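Local coordinates for D-isomer specific 2-hydroxyacid dehydrogenase family protein (Aeromonas salmonicida subsp. salmonicida, PDB 3HG7) that probably acts as an NAD-dependent oxidoreductase of the D-isomer specific 2-hydroxyacid dehydrogenase family, at residues M103-F108 against H154-G159; R141-I145 against M191-A195. The protein carries 1 engineered substitution. One frame throughout, in Å; residues are numbered along the deposited sequence.

Interaction 1: residues M103-F108 against H154-G159; sequences MSEYVF and HIAHTG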
ATOM      1  N   MET A 103       3.006   2.684   7.371  1.00 13.40           N
ATOM      2  CA  MET A 103       3.226   3.707   6.361  1.00 13.95           C
ATOM      3  C   MET A 103       3.892   4.970   6.912  1.00 14.54           C
ATOM      4  O   MET A 103       4.728   5.512   6.241  1.00 13.55           O
ATOM      5  CB  MET A 103       1.965   4.056   5.567  1.00 14.70           C
ATOM      6  CG  MET A 103       1.796   3.115   4.391  1.00 43.17           C
ATOM      7  SD  MET A 103       3.073   3.209   3.119  1.00 16.35           S
ATOM      8  CE  MET A 103       2.124   2.225   1.963  1.00 42.92           C
ATOM      9  N   SER A 104       3.537   5.410   8.122  1.00 15.67           N
ATOM     10  CA  SER A 104       4.289   6.528   8.779  1.00 15.98           C
ATOM     11  C   SER A 104       5.804   6.231   8.901  1.00 15.56           C
ATOM     12  O   SER A 104       6.649   7.096   8.640  1.00 14.77           O
ATOM     13  CB  SER A 104       3.715   6.808  10.154  1.00 16.95           C
ATOM     14  OG  SER A 104       2.572   7.625  10.027  1.00 15.40           O
ATOM     15  N   GLU A 105       6.135   5.011   9.319  1.00 15.30           N
ATOM     16  CA  GLU A 105       7.528   4.575   9.454  1.00 16.12           C
ATOM     17  C   GLU A 105       8.282   4.618   8.124  1.00 13.90           C
ATOM     18  O   GLU A 105       9.418   5.060   8.060  1.00 10.97           O
ATOM     19  CB  GLU A 105       7.576   3.166  10.044  1.00 17.01           C
ATOM     20  CG  GLU A 105       7.044   3.060  11.484  1.00 20.12           C
ATOM     21  CD  GLU A 105       6.947   1.608  11.944  1.00 18.08           C
ATOM     22  OE1 GLU A 105       7.349   0.704  11.168  1.00 20.39           O
ATOM     23  OE2 GLU A 105       6.489   1.364  13.084  1.00 20.54           O
ATOM     24  N   TYR A 106       7.636   4.137   7.066  1.00 14.13           N
ATOM     25  CA  TYR A 106       8.246   4.094   5.742  1.00 13.62           C
ATOM     26  C   TYR A 106       8.452   5.504   5.221  1.00 13.15           C
ATOM     27  O   TYR A 106       9.549   5.864   4.746  1.00 12.05           O
ATOM     28  CB  TYR A 106       7.323   3.329   4.771  1.00 14.75           C
ATOM     29  CG  TYR A 106       7.791   3.362   3.341  1.00 10.62           C
ATOM     30  CD1 TYR A 106       8.636   2.367   2.851  1.00 16.02           C
ATOM     31  CD2 TYR A 106       7.338   4.360   2.467  1.00 16.40           C
ATOM     32  CE1 TYR A 106       9.050   2.371   1.536  1.00 12.19           C
ATOM     33  CE2 TYR A 106       7.746   4.399   1.154  1.00 12.42           C
ATOM     34  CZ  TYR A 106       8.604   3.401   0.704  1.00 16.07           C
ATOM     35  OH  TYR A 106       9.021   3.401  -0.577  1.00 13.62           O
ATOM     36  N   VAL A 107       7.405   6.313   5.321  1.00 11.71           N
ATOM     37  CA  VAL A 107       7.432   7.625   4.722  1.00 11.47           C
ATOM     38  C   VAL A 107       8.462   8.472   5.482  1.00 11.11           C
ATOM     39  O   VAL A 107       9.315   9.077   4.856  1.00 10.97           O
ATOM     40  CB  VAL A 107       6.035   8.305   4.754  1.00 11.72           C
ATOM     41  CG1 VAL A 107       6.147   9.822   4.482  1.00 11.32           C
ATOM     42  CG2 VAL A 107       5.091   7.626   3.703  1.00 11.52           C
ATOM     43  N   PHE A 108       8.394   8.465   6.815  1.00 11.81           N
ATOM     44  CA  PHE A 108       9.312   9.336   7.591  1.00 13.00           C
ATOM     45  C   PHE A 108      10.746   8.776   7.671  1.00 12.08           C
ATOM     46  O   PHE A 108      11.681   9.536   7.760  1.00 12.06           O
ATOM     47  CB  PHE A 108       8.715   9.701   8.946  1.00 14.75           C
ATOM     48  CG  PHE A 108       7.687  10.781   8.856  1.00 15.64           C
ATOM     49  CD1 PHE A 108       8.020  12.091   9.178  1.00 14.81           C
ATOM     50  CD2 PHE A 108       6.410  10.506   8.406  1.00 15.25           C
ATOM     51  CE1 PHE A 108       7.065  13.120   9.060  1.00 15.82           C
ATOM     52  CE2 PHE A 108       5.447  11.506   8.294  1.00 15.08           C
ATOM     53  CZ  PHE A 108       5.786  12.826   8.627  1.00 13.79           C
ATOM     54  N   HIS A 154      -2.837   8.558   9.558  1.00 18.98           N
ATOM     55  CA  HIS A 154      -1.687   8.258  10.425  1.00 18.85           C
ATOM     56  C   HIS A 154      -0.436   9.061  10.017  1.00 17.45           C
ATOM     57  O   HIS A 154       0.259   9.638  10.881  1.00 16.11           O
ATOM     58  CB  HIS A 154      -1.392   6.763  10.536  1.00 20.23           C
ATOM     59  CG  HIS A 154      -0.636   6.404  11.779  1.00 23.08           C
ATOM     60  ND1 HIS A 154       0.724   6.599  11.905  1.00 21.90           N
ATOM     61  CD2 HIS A 154      -1.052   5.878  12.958  1.00 22.54           C
ATOM     62  CE1 HIS A 154       1.113   6.204  13.104  1.00 23.00           C
ATOM     63  NE2 HIS A 154       0.054   5.766  13.766  1.00 23.15           N
ATOM     64  N   ILE A 155      -0.199   9.150   8.707  1.00 16.03           N
ATOM     65  CA  ILE A 155       0.945   9.910   8.183  1.00 14.68           C
ATOM     66  C   ILE A 155       0.763  11.367   8.552  1.00 13.95           C
ATOM     67  O   ILE A 155       1.747  12.105   8.773  1.00 13.56           O
ATOM     68  CB  ILE A 155       1.055   9.777   6.644  1.00 13.75           C
ATOM     69  CG1 ILE A 155       1.301   8.308   6.232  1.00 15.29           C
ATOM     70  CG2 ILE A 155       2.194  10.619   6.088  1.00 14.93           C
ATOM     71  CD1 ILE A 155       0.968   8.063   4.806  1.00 13.13           C
ATOM     72  N   ALA A 156      -0.493  11.796   8.609  1.00 13.26           N
ATOM     73  CA  ALA A 156      -0.828  13.160   9.040  1.00 12.90           C
ATOM     74  C   ALA A 156      -0.427  13.432  10.490  1.00 13.64           C
ATOM     75  O   ALA A 156       0.269  14.438  10.778  1.00 13.54           O
ATOM     76  CB  ALA A 156      -2.302  13.429   8.818  1.00 12.73           C
ATOM     77  N   HIS A 157      -0.836  12.555  11.408  1.00 15.11           N
ATOM     78  CA  HIS A 157      -0.454  12.727  12.819  1.00 17.73           C
ATOM     79  C   HIS A 157       1.062  12.747  13.005  1.00 16.97           C
ATOM     80  O   HIS A 157       1.584  13.502  13.837  1.00 17.32           O
ATOM     81  CB  HIS A 157      -1.082  11.652  13.702  1.00 20.31           C
ATOM     82  CG  HIS A 157      -2.543  11.875  13.963  1.00 21.15           C
ATOM     83  ND1 HIS A 157      -3.534  11.315  13.182  1.00 21.79           N
ATOM     84  CD2 HIS A 157      -3.178  12.642  14.883  1.00 21.77           C
ATOM     85  CE1 HIS A 157      -4.718  11.696  13.636  1.00 21.48           C
ATOM     86  NE2 HIS A 157      -4.528  12.502  14.665  1.00 22.11           N
ATOM     87  N   THR A 158       1.767  11.902  12.243  1.00 16.33           N
ATOM     88  CA  THR A 158       3.228  11.891  12.299  1.00 15.72           C
ATOM     89  C   THR A 158       3.830  13.195  11.789  1.00 14.95           C
ATOM     90  O   THR A 158       4.751  13.719  12.407  1.00 14.01           O
ATOM     91  CB  THR A 158       3.835  10.673  11.578  1.00 16.80           C
ATOM     92  OG1 THR A 158       3.093   9.508  11.952  1.00 18.70           O
ATOM     93  CG2 THR A 158       5.321  10.497  11.965  1.00 17.80           C
ATOM     94  N   GLY A 159       3.323  13.734  10.681  1.00 15.02           N
ATOM     95  CA  GLY A 159       3.822  15.043  10.223  1.00 15.87           C
ATOM     96  C   GLY A 159       3.609  16.147  11.253  1.00 16.56           C
ATOM     97  O   GLY A 159       4.531  16.922  11.545  1.00 15.79           O
TER
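Ile155, Ser104 and Phe108 bury the most surface where helix 100-115 crosses helix 150-161. The axes of the two segments pass 9.1 Å apart at a signed angle of -53°, and the backbones come nearest at Ser104 and Ile155, whose CA atoms are 4.8 Å apart. The small Ser104 side chain, its CA-to-CB bond pointing toward the partner, fits this short CA-CA distance. Its hydroxyl is the polar centre of the contact: Ser104 OG is hydrogen-bonded to Thr158 OG1 at 2.7 Å and to His154 ND1 at 2.8 Å, the latter reached near the plane of the imidazole, where the ND1 lone pair or proton lies. Ser104 OG also lies 3.4 Å from Ile155 CA, so the serine sits directly on the backbone of the second helix.

Ile155 packs as a knob into the hole formed by Met103, Ser104, Val107 and Phe108. Ile155 CD1 is 4.2 Å from Met103 CB and 4.3 Å from Val107 CG2, while Ile155 CG2 is 4.0 Å from Phe108 CE2. Phe108 closes the interface one turn beyond Ser104. Thr158 CG2 lies 3.8 Å from the centroid of the Phe108 ring, only 13° off the normal, a CH-pi contact over the face, and Phe108 CZ comes within 3.3 Å of Gly159 N. Leu143 and Val199, on strands 142-146 and 197-200, lie beneath the pair. This is helix-helix packing over one face of a parallel sheet, as in the Rossmann-type dinucleotide-binding domain.

Interaction 2: residues R141-I145 against M191-A195; sequences RTLLI and MLAQA
This is a contact between a strand and a helix with the residues that follow it, on one face of the seven-stranded parallel sheet: strand 142-146, an inner strand between 165-169 and 197-200, meets residues of helix 188-193 and the segment leading to strand 197-200. Together the segments bury 260 Å².

Residues 142-145 are extended, with phi from -98° to -120° and psi from 122° to 128°, so side chains alternate across the sheet. Thr142 and Leu144 point their CA-to-CB bonds toward segment 191-195, whereas Leu143 points away and packs on Ile155 of helix 150-161. Met191 and Leu192 are helical; Gln194 has phi/psi of -106°/13° and Ala195 (-93°/124°) is extended. The nearest CA pair, Thr142 and Ala195, is 5.2 Å apart.

Leu144 is the main apolar contributor, with 82 Å² covered. In the t,p rotamer (chi1 180°, chi2 55°), Leu144 CD2 reaches 3.5 Å from Leu192 CD2 and 4.1 Å from Met191 CB, and Leu144 CB lies 3.8 Å from Ala195 CB. Leu192 starts out away from the strand, but its m,t side chain brings its end back to Leu144. Thr142 has chi1 50° (p), but its OG1 is modelled too close to Gln194 O, so that atom's position is unsure. Thr142 N is hydrogen-bonded to Asp196 OD2, and backbone bonds tie Thr142 to Asp196 and Val197, pairing strands 142-146 and 197-200. Helix 188-193 connects strand 181-183 to the parallel strand 197-200, a beta-alpha-beta crossover, and the 3-2-1-4 strand order is that of a Rossmann-type fold.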
ATOM      1  N   ARG A 141       7.670  22.834   7.763  1.00 18.09           N
ATOM      2  CA  ARG A 141       7.549  22.431   6.370  1.00 17.87           C
ATOM      3  C   ARG A 141       6.146  21.883   6.127  1.00 17.58           C
ATOM      4  O   ARG A 141       5.475  21.485   7.080  1.00 17.70           O
ATOM      5  CB  ARG A 141       8.567  21.336   6.075  1.00 19.93           C
ATOM      6  CG  ARG A 141       9.917  21.609   6.647  1.00 27.31           C
ATOM      7  CD  ARG A 141      10.770  22.283   5.647  1.00 23.27           C
ATOM      8  NE  ARG A 141      10.932  21.495   4.423  1.00 28.36           N
ATOM      9  CZ  ARG A 141      11.915  21.700   3.554  1.00 24.76           C
ATOM     10  NH1 ARG A 141      11.990  20.986   2.446  1.00 28.56           N
ATOM     11  NH2 ARG A 141      12.830  22.635   3.806  1.00 28.83           N
ATOM     12  N   THR A 142       5.712  21.863   4.864  1.00 16.29           N
ATOM     13  CA  THR A 142       4.344  21.463   4.527  1.00 17.06           C
ATOM     14  C   THR A 142       4.266  20.075   3.930  1.00 16.59           C
ATOM     15  O   THR A 142       4.871  19.797   2.877  1.00 16.10           O
ATOM     16  CB  THR A 142       3.728  22.359   3.468  1.00 19.52           C
ATOM     17  OG1 THR A 142       4.656  22.462   2.375  1.00 27.28           O
ATOM     18  CG2 THR A 142       3.434  23.732   4.038  1.00 24.17           C
ATOM     19  N   LEU A 143       3.478  19.233   4.589  1.00 16.28           N
ATOM     20  CA  LEU A 143       3.204  17.880   4.107  1.00 16.37           C
ATOM     21  C   LEU A 143       1.862  17.940   3.395  1.00 17.43           C
ATOM     22  O   LEU A 143       0.893  18.359   3.997  1.00 17.03           O
ATOM     23  CB  LEU A 143       3.124  16.902   5.287  1.00 16.15           C
ATOM     24  CG  LEU A 143       2.852  15.416   5.009  1.00 14.93           C
ATOM     25  CD1 LEU A 143       3.794  14.852   3.947  1.00 15.92           C
ATOM     26  CD2 LEU A 143       2.928  14.552   6.282  1.00 16.32           C
ATOM     27  N   LEU A 144       1.829  17.566   2.114  1.00 18.11           N
ATOM     28  CA  LEU A 144       0.574  17.310   1.390  1.00 18.39           C
ATOM     29  C   LEU A 144       0.338  15.808   1.256  1.00 17.78           C
ATOM     30  O   LEU A 144       1.209  15.092   0.731  1.00 17.51           O
ATOM     31  CB  LEU A 144       0.650  17.888  -0.020  1.00 19.16           C
ATOM     32  CG  LEU A 144      -0.600  17.674  -0.869  1.00 26.05           C
ATOM     33  CD1 LEU A 144      -1.837  18.207  -0.143  1.00 19.88           C
ATOM     34  CD2 LEU A 144      -0.439  18.303  -2.235  1.00 19.61           C
ATOM     35  N   ILE A 145      -0.834  15.337   1.684  1.00 18.60           N
ATOM     36  CA  ILE A 145      -1.191  13.922   1.556  1.00 19.04           C
ATOM     37  C   ILE A 145      -2.450  13.785   0.690  1.00 21.51           C
ATOM     38  O   ILE A 145      -3.457  14.478   0.931  1.00 22.38           O
ATOM     39  CB  ILE A 145      -1.427  13.245   2.932  1.00 18.18           C
ATOM     40  CG1 ILE A 145      -0.220  13.453   3.853  1.00 21.24           C
ATOM     41  CG2 ILE A 145      -1.779  11.740   2.749  1.00 20.75           C
ATOM     42  CD1 ILE A 145      -0.419  12.947   5.293  1.00 19.49           C
ATOM     43  N   MET A 191      -2.377  23.566  -3.880  1.00 33.60           N
ATOM     44  CA  MET A 191      -1.791  22.847  -2.739  1.00 33.10           C
ATOM     45  C   MET A 191      -0.369  22.322  -2.992  1.00 31.63           C
ATOM     46  O   MET A 191       0.482  22.355  -2.091  1.00 31.48           O
ATOM     47  CB  MET A 191      -2.729  21.724  -2.267  1.00 33.72           C
ATOM     48  CG  MET A 191      -3.950  22.196  -1.476  1.00 27.20           C
ATOM     49  SD  MET A 191      -3.690  23.579  -0.305  1.00 35.67           S
ATOM     50  CE  MET A 191      -3.942  25.043  -1.302  1.00 27.79           C
ATOM     51  N   LEU A 192      -0.112  21.858  -4.215  1.00 29.84           N
ATOM     52  CA  LEU A 192       1.202  21.347  -4.603  1.00 27.87           C
ATOM     53  C   LEU A 192       2.261  22.425  -4.546  1.00 26.67           C
ATOM     54  O   LEU A 192       3.431  22.176  -4.181  1.00 24.87           O
ATOM     55  CB  LEU A 192       1.154  20.752  -6.016  1.00 28.04           C
ATOM     56  CG  LEU A 192       0.491  19.374  -6.207  1.00 32.08           C
ATOM     57  CD1 LEU A 192       0.522  18.963  -7.680  1.00 28.16           C
ATOM     58  CD2 LEU A 192       1.131  18.287  -5.339  1.00 28.40           C
ATOM     59  N   ALA A 193       1.847  23.635  -4.922  1.00 25.92           N
ATOM     60  CA  ALA A 193       2.749  24.757  -5.015  1.00 25.61           C
ATOM     61  C   ALA A 193       3.403  25.050  -3.684  1.00 25.59           C
ATOM     62  O   ALA A 193       4.513  25.563  -3.659  1.00 25.45           O
ATOM     63  CB  ALA A 193       2.003  25.996  -5.522  1.00 25.99           C
ATOM     64  N   GLN A 194       2.706  24.748  -2.588  1.00 26.22           N
ATOM     65  CA  GLN A 194       3.240  25.010  -1.245  1.00 27.13           C
ATOM     66  C   GLN A 194       3.698  23.735  -0.509  1.00 25.84           C
ATOM     67  O   GLN A 194       3.947  23.770   0.704  1.00 25.41           O
ATOM     68  CB  GLN A 194       2.232  25.800  -0.395  1.00 28.66           C
ATOM     69  CG  GLN A 194       1.037  24.997   0.109  1.00 45.20           C
ATOM     70  CD  GLN A 194      -0.162  25.875   0.388  1.00 30.38           C
ATOM     71  OE1 GLN A 194      -0.683  26.533  -0.516  1.00 45.83           O
ATOM     72  NE2 GLN A 194      -0.608  25.901   1.643  1.00 45.60           N
ATOM     73  N   ALA A 195       3.801  22.634  -1.248  1.00 24.91           N
ATOM     74  CA  ALA A 195       4.148  21.322  -0.676  1.00 23.84           C
ATOM     75  C   ALA A 195       5.657  21.016  -0.714  1.00 22.88           C
ATOM     76  O   ALA A 195       6.281  21.023  -1.775  1.00 22.49           O
ATOM     77  CB  ALA A 195       3.346  20.196  -1.366  1.00 23.84           C
TER

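How the interactions relate
Strand 142-146 links the two contacts, whose centres lie 15 Å apart. Its alternating side chains face opposite ways: Leu144 and Thr142 serve interaction 2, while Leu143 and Ile145 reach the helix of interaction 1. There Ile145 CD1 is 3.6 Å from Ile155 CG2 and 3.5 Å from Ala156 N, and Leu143 CD2 is 3.7 Å from Ile155 O and 4.1 Å from Gly159 CA. The sheet is thus covered on both faces. Gly147 and Gly149 lie between strand 142-146 and helix 150-161 and Gly152 in the helix's first turn, a GxGxxG pattern consistent with dinucleotide binding. In interaction 1, the Met103 side chain is about 4 Å from a bound glycerol, probably from the crystallisation liquor.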